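Local atomic coordinates of CG8862 (Drosophila melanogaster, PDB entry 3ISM), a protein that probably acts as a magnesium-dependent endonuclease that cuts DNA and RNA, as members of the DNA/RNA non-specific endonuclease family do. Residues Q21-Y25 / G26-L30; D241-R245 / K246-T250. All blocks are in the same frame, centred on the assembly; numbering follows the deposited sequence.

Interaction 1 (Q21-Y25 / G26-L30); sequences QIMKY and GFPGL
Met23 and Gly26 close a type I beta turn directly after helix 16-22. Gly26 N donates to Met23 O over 3.2 Å, at an N-H...O angle of 162°, and it comes from above the carbonyl plane. Met23 is the first residue to leave helical angles, so the turn redirects the chain where the helix stops. At the backbone angles of Gly26 a side chain would clash with the carbonyl oxygen of Tyr25. This calls for glycine.

Beyond the turn the main side-chain contact is between Met23 and Phe27, which cross at about a right angle. The Met23 chain bends at chi2 (-53°) and chi3 (-64°), and this folds its methyl back over a face of the Phe27 ring. Met23 CE lies 4.0 Å from the ring centroid, displaced toward the rim, a CH-pi contact. Met23 SD stands higher over the ring, 4.8 Å from its centroid, as a more distant Met-aromatic contact. Nearer the backbone, Met23 CB is 3.7 Å from Phe27 CE2. Met23 CE also touches Pro28 CD at 3.9 Å. With a serine in place of Phe27, the thioether of Met23 would probably lose the flat surface under it and be freer to turn.

Lys24 and Tyr25 face elsewhere. Lys24 CG lies 4.0 Å above the plane of the Tyr25 ring, over its centre, while Lys24 NZ and Tyr25 OH both reach Glu197. Met23 and Pro28 also pack on Trp52 and Phe54 of strand 49-57, and Pro28 O accepts a hydrogen bond from Arg45 of the second subunit. The local contact thus combines one backbone bond with apolar and sulfur-aromatic packing. The bends of the methionine let one side chain meet both the Phe27 ring and the Pro28 ring, so the apolar part of the contact rests on Met23.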
# COMPACT_ATOMS: atom_id res chain seq x y z
N GLN B 21 -22.55 17.07 6.60
CA GLN B 21 -21.94 18.40 6.48
C GLN B 21 -20.44 18.30 6.15
O GLN B 21 -19.97 18.92 5.18
CB GLN B 21 -22.14 19.20 7.76
CG GLN B 21 -23.52 19.85 7.89
CD GLN B 21 -23.79 20.33 9.30
OE1 GLN B 21 -22.90 20.32 10.16
NE2 GLN B 21 -25.03 20.74 9.56
N ILE B 22 -19.70 17.52 6.93
CA ILE B 22 -18.27 17.34 6.72
C ILE B 22 -18.00 16.76 5.32
O ILE B 22 -17.15 17.28 4.59
CB ILE B 22 -17.61 16.47 7.83
CG1 ILE B 22 -17.61 17.22 9.16
CG2 ILE B 22 -16.18 16.08 7.46
CD1 ILE B 22 -17.48 16.30 10.38
N MET B 23 -18.76 15.73 4.95
CA MET B 23 -18.56 15.02 3.68
C MET B 23 -19.44 15.55 2.54
O MET B 23 -19.82 14.79 1.65
CB MET B 23 -18.81 13.51 3.85
CG MET B 23 -18.03 12.85 4.99
SD MET B 23 -16.24 13.15 4.95
CE MET B 23 -15.77 12.34 3.42
N LYS B 24 -19.74 16.84 2.59
CA LYS B 24 -20.50 17.55 1.57
C LYS B 24 -20.06 17.27 0.12
O LYS B 24 -20.90 17.10 -0.78
CB LYS B 24 -20.39 19.05 1.84
CG LYS B 24 -21.08 19.94 0.83
CD LYS B 24 -21.07 21.38 1.31
CE LYS B 24 -21.60 22.31 0.27
NZ LYS B 24 -21.75 23.67 0.86
N TYR B 25 -18.75 17.25 -0.10
CA TYR B 25 -18.21 17.14 -1.45
C TYR B 25 -17.80 15.73 -1.86
O TYR B 25 -17.16 15.53 -2.89
CB TYR B 25 -17.06 18.13 -1.63
CG TYR B 25 -17.53 19.58 -1.61
CD1 TYR B 25 -17.13 20.46 -0.60
CD2 TYR B 25 -18.41 20.05 -2.58
CE1 TYR B 25 -17.58 21.77 -0.57
CE2 TYR B 25 -18.86 21.39 -2.57
CZ TYR B 25 -18.44 22.24 -1.56
OH TYR B 25 -18.87 23.54 -1.53
N GLY B 26 -18.18 14.74 -1.05
CA GLY B 26 -17.95 13.34 -1.41
C GLY B 26 -16.92 12.67 -0.54
O GLY B 26 -16.22 13.33 0.23
N PHE B 27 -16.84 11.35 -0.66
CA PHE B 27 -15.87 10.54 0.06
C PHE B 27 -14.65 10.22 -0.81
O PHE B 27 -14.81 9.65 -1.88
CB PHE B 27 -16.52 9.20 0.48
CG PHE B 27 -17.50 9.34 1.62
CD1 PHE B 27 -17.21 8.79 2.87
CD2 PHE B 27 -18.72 9.99 1.45
CE1 PHE B 27 -18.10 8.89 3.93
CE2 PHE B 27 -19.63 10.12 2.52
CZ PHE B 27 -19.31 9.56 3.77
N PRO B 28 -13.43 10.55 -0.34
CA PRO B 28 -12.23 10.13 -1.09
C PRO B 28 -12.13 8.61 -1.34
O PRO B 28 -11.62 8.18 -2.39
CB PRO B 28 -11.07 10.60 -0.20
CG PRO B 28 -11.67 11.77 0.56
CD PRO B 28 -13.07 11.31 0.87
N GLY B 29 -12.61 7.82 -0.39
CA GLY B 29 -12.58 6.36 -0.51
C GLY B 29 -13.48 5.79 0.56
O GLY B 29 -14.03 6.53 1.38
N LEU B 30 -13.66 4.47 0.56
CA LEU B 30 -14.61 3.86 1.49
C LEU B 30 -14.00 2.73 2.33
O LEU B 30 -14.70 1.83 2.78
CB LEU B 30 -15.89 3.42 0.77
CG LEU B 30 -16.67 4.45 -0.07
CD1 LEU B 30 -17.63 3.75 -1.04
CD2 LEU B 30 -17.43 5.47 0.79

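Interaction 2 (D241-R245 / K246-T250); sequences DQINR and KQLTT
Gln247 N donates to Asn244 O over 2.8 Å, which closes a beta turn across Asn244-Gln247. The N-H...O angle is 158°, and the donor sits above the carbonyl plane. Asn244 holds the turn a second time with its side chain. Its CG is anti to the backbone N (chi1 175°), which carries OD1 forward along the chain toward Lys246. Lys246 N gives Asn244 OD1 a weak bond of 3.3 Å, an Asx turn inside the beta turn. The amide also slants across the start of the lysine chain, with Asn244 OD1 3.7 Å from Lys246 CB. One residue further on, Leu248 N makes another weak bond, to Arg245 O at 3.4 Å.

The apolar part of the contact lies around Leu248, whose two methyls have different partners. Leu248 CD2 meets Ile243 CG2 at 3.9 Å, and these two side chains cross at about a right angle. Leu248 CD1 touches Arg245 CD, also at 3.9 Å, where the two chains run side by side and point the same way. The aliphatic part of the arginine therefore packs on leucine while its charged end continues beyond. There NH2 forms a salt bridge with Glu232 and NH1 one with Glu229, which probably fixes the guanidinium.

The turn lies at the surface, in the loop between helix 228-235 and strand 250-251. The two glutamates tie it to the helix. Leu248 packs on Leu203 and Met205 of strand 203-211, which pairs with strand 250-251 in the large mixed sheet.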
# COMPACT_ATOMS: atom_id res chain seq x y z
N ASP B 241 -14.90 14.95 -5.20
CA ASP B 241 -15.50 14.34 -6.40
C ASP B 241 -16.83 14.94 -6.84
O ASP B 241 -17.19 14.84 -8.01
CB ASP B 241 -15.58 12.79 -6.26
CG ASP B 241 -16.58 12.32 -5.18
OD1 ASP B 241 -17.69 12.89 -5.07
OD2 ASP B 241 -16.26 11.34 -4.45
N GLN B 242 -17.55 15.59 -5.91
CA GLN B 242 -18.80 16.30 -6.25
C GLN B 242 -18.57 17.63 -6.97
O GLN B 242 -19.49 18.18 -7.56
CB GLN B 242 -19.69 16.52 -5.01
CG GLN B 242 -20.15 15.23 -4.31
CD GLN B 242 -20.99 14.35 -5.21
OE1 GLN B 242 -22.13 14.69 -5.55
NE2 GLN B 242 -20.44 13.21 -5.60
N ILE B 243 -17.35 18.15 -6.92
CA ILE B 243 -16.99 19.37 -7.66
C ILE B 243 -16.31 19.04 -9.00
O ILE B 243 -15.28 18.36 -9.02
CB ILE B 243 -16.02 20.26 -6.85
CG1 ILE B 243 -16.56 20.48 -5.43
CG2 ILE B 243 -15.76 21.60 -7.56
CD1 ILE B 243 -15.61 21.23 -4.50
N ASN B 244 -16.90 19.50 -10.09
CA ASN B 244 -16.22 19.52 -11.40
C ASN B 244 -15.11 20.58 -11.32
O ASN B 244 -15.37 21.73 -10.97
CB ASN B 244 -17.25 19.84 -12.49
CG ASN B 244 -16.65 20.00 -13.89
OD1 ASN B 244 -15.51 19.60 -14.17
ND2 ASN B 244 -17.43 20.58 -14.79
N ARG B 245 -13.88 20.19 -11.65
CA ARG B 245 -12.71 21.08 -11.53
C ARG B 245 -12.81 22.29 -12.46
O ARG B 245 -12.12 23.30 -12.25
CB ARG B 245 -11.40 20.33 -11.79
CG ARG B 245 -11.11 19.19 -10.83
CD ARG B 245 -10.15 19.58 -9.70
NE ARG B 245 -10.35 18.71 -8.55
CZ ARG B 245 -9.63 17.62 -8.28
NH1 ARG B 245 -8.61 17.26 -9.05
NH2 ARG B 245 -9.93 16.90 -7.20
N LYS B 246 -13.66 22.19 -13.48
CA LYS B 246 -13.92 23.29 -14.40
C LYS B 246 -14.80 24.36 -13.76
O LYS B 246 -14.97 25.44 -14.33
CB LYS B 246 -14.56 22.78 -15.69
CG LYS B 246 -13.62 21.92 -16.54
CD LYS B 246 -14.18 21.73 -17.95
CE LYS B 246 -13.17 21.03 -18.85
NZ LYS B 246 -12.86 19.65 -18.37
N GLN B 247 -15.36 24.05 -12.60
CA GLN B 247 -16.19 25.03 -11.88
C GLN B 247 -15.51 25.64 -10.65
O GLN B 247 -16.13 26.40 -9.91
CB GLN B 247 -17.56 24.44 -11.52
CG GLN B 247 -18.62 24.71 -12.57
CD GLN B 247 -19.87 23.87 -12.37
OE1 GLN B 247 -19.79 22.70 -11.96
NE2 GLN B 247 -21.03 24.46 -12.66
N LEU B 248 -14.25 25.29 -10.43
CA LEU B 248 -13.46 25.97 -9.41
C LEU B 248 -13.12 27.36 -9.95
O LEU B 248 -13.13 27.59 -11.16
CB LEU B 248 -12.18 25.19 -9.11
CG LEU B 248 -12.34 23.91 -8.29
CD1 LEU B 248 -11.05 23.11 -8.21
CD2 LEU B 248 -12.89 24.22 -6.89
N THR B 249 -12.86 28.30 -9.05
CA THR B 249 -12.49 29.64 -9.48
C THR B 249 -10.97 29.74 -9.53
O THR B 249 -10.41 30.25 -10.51
CB THR B 249 -13.12 30.72 -8.59
OG1 THR B 249 -14.54 30.67 -8.73
CG2 THR B 249 -12.63 32.11 -8.97
N THR B 250 -10.31 29.24 -8.49
CA THR B 250 -8.85 29.18 -8.47
C THR B 250 -8.37 27.85 -7.93
O THR B 250 -9.07 27.19 -7.14
CB THR B 250 -8.19 30.29 -7.61
OG1 THR B 250 -8.60 30.13 -6.25
CG2 THR B 250 -8.56 31.70 -8.11

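Interaction 1 closes early in the chain and interaction 2 near its end, yet the two touch, with centres about 15 Å apart. Tyr25 joins them. Tyr25 O probably accepts a hydrogen bond from Gln242 N at 3.0 Å, and Tyr25 CD2 packs against Ile243 CG1 at 3.4 Å. The turn after helix 16-22 is thus connected to the segment leading to strand 250-251. Both contacts lie on the same side of the chain's centre, away from the predicted catalytic His101 and from Asn133 and Glu141, residues known to bind magnesium in this protein.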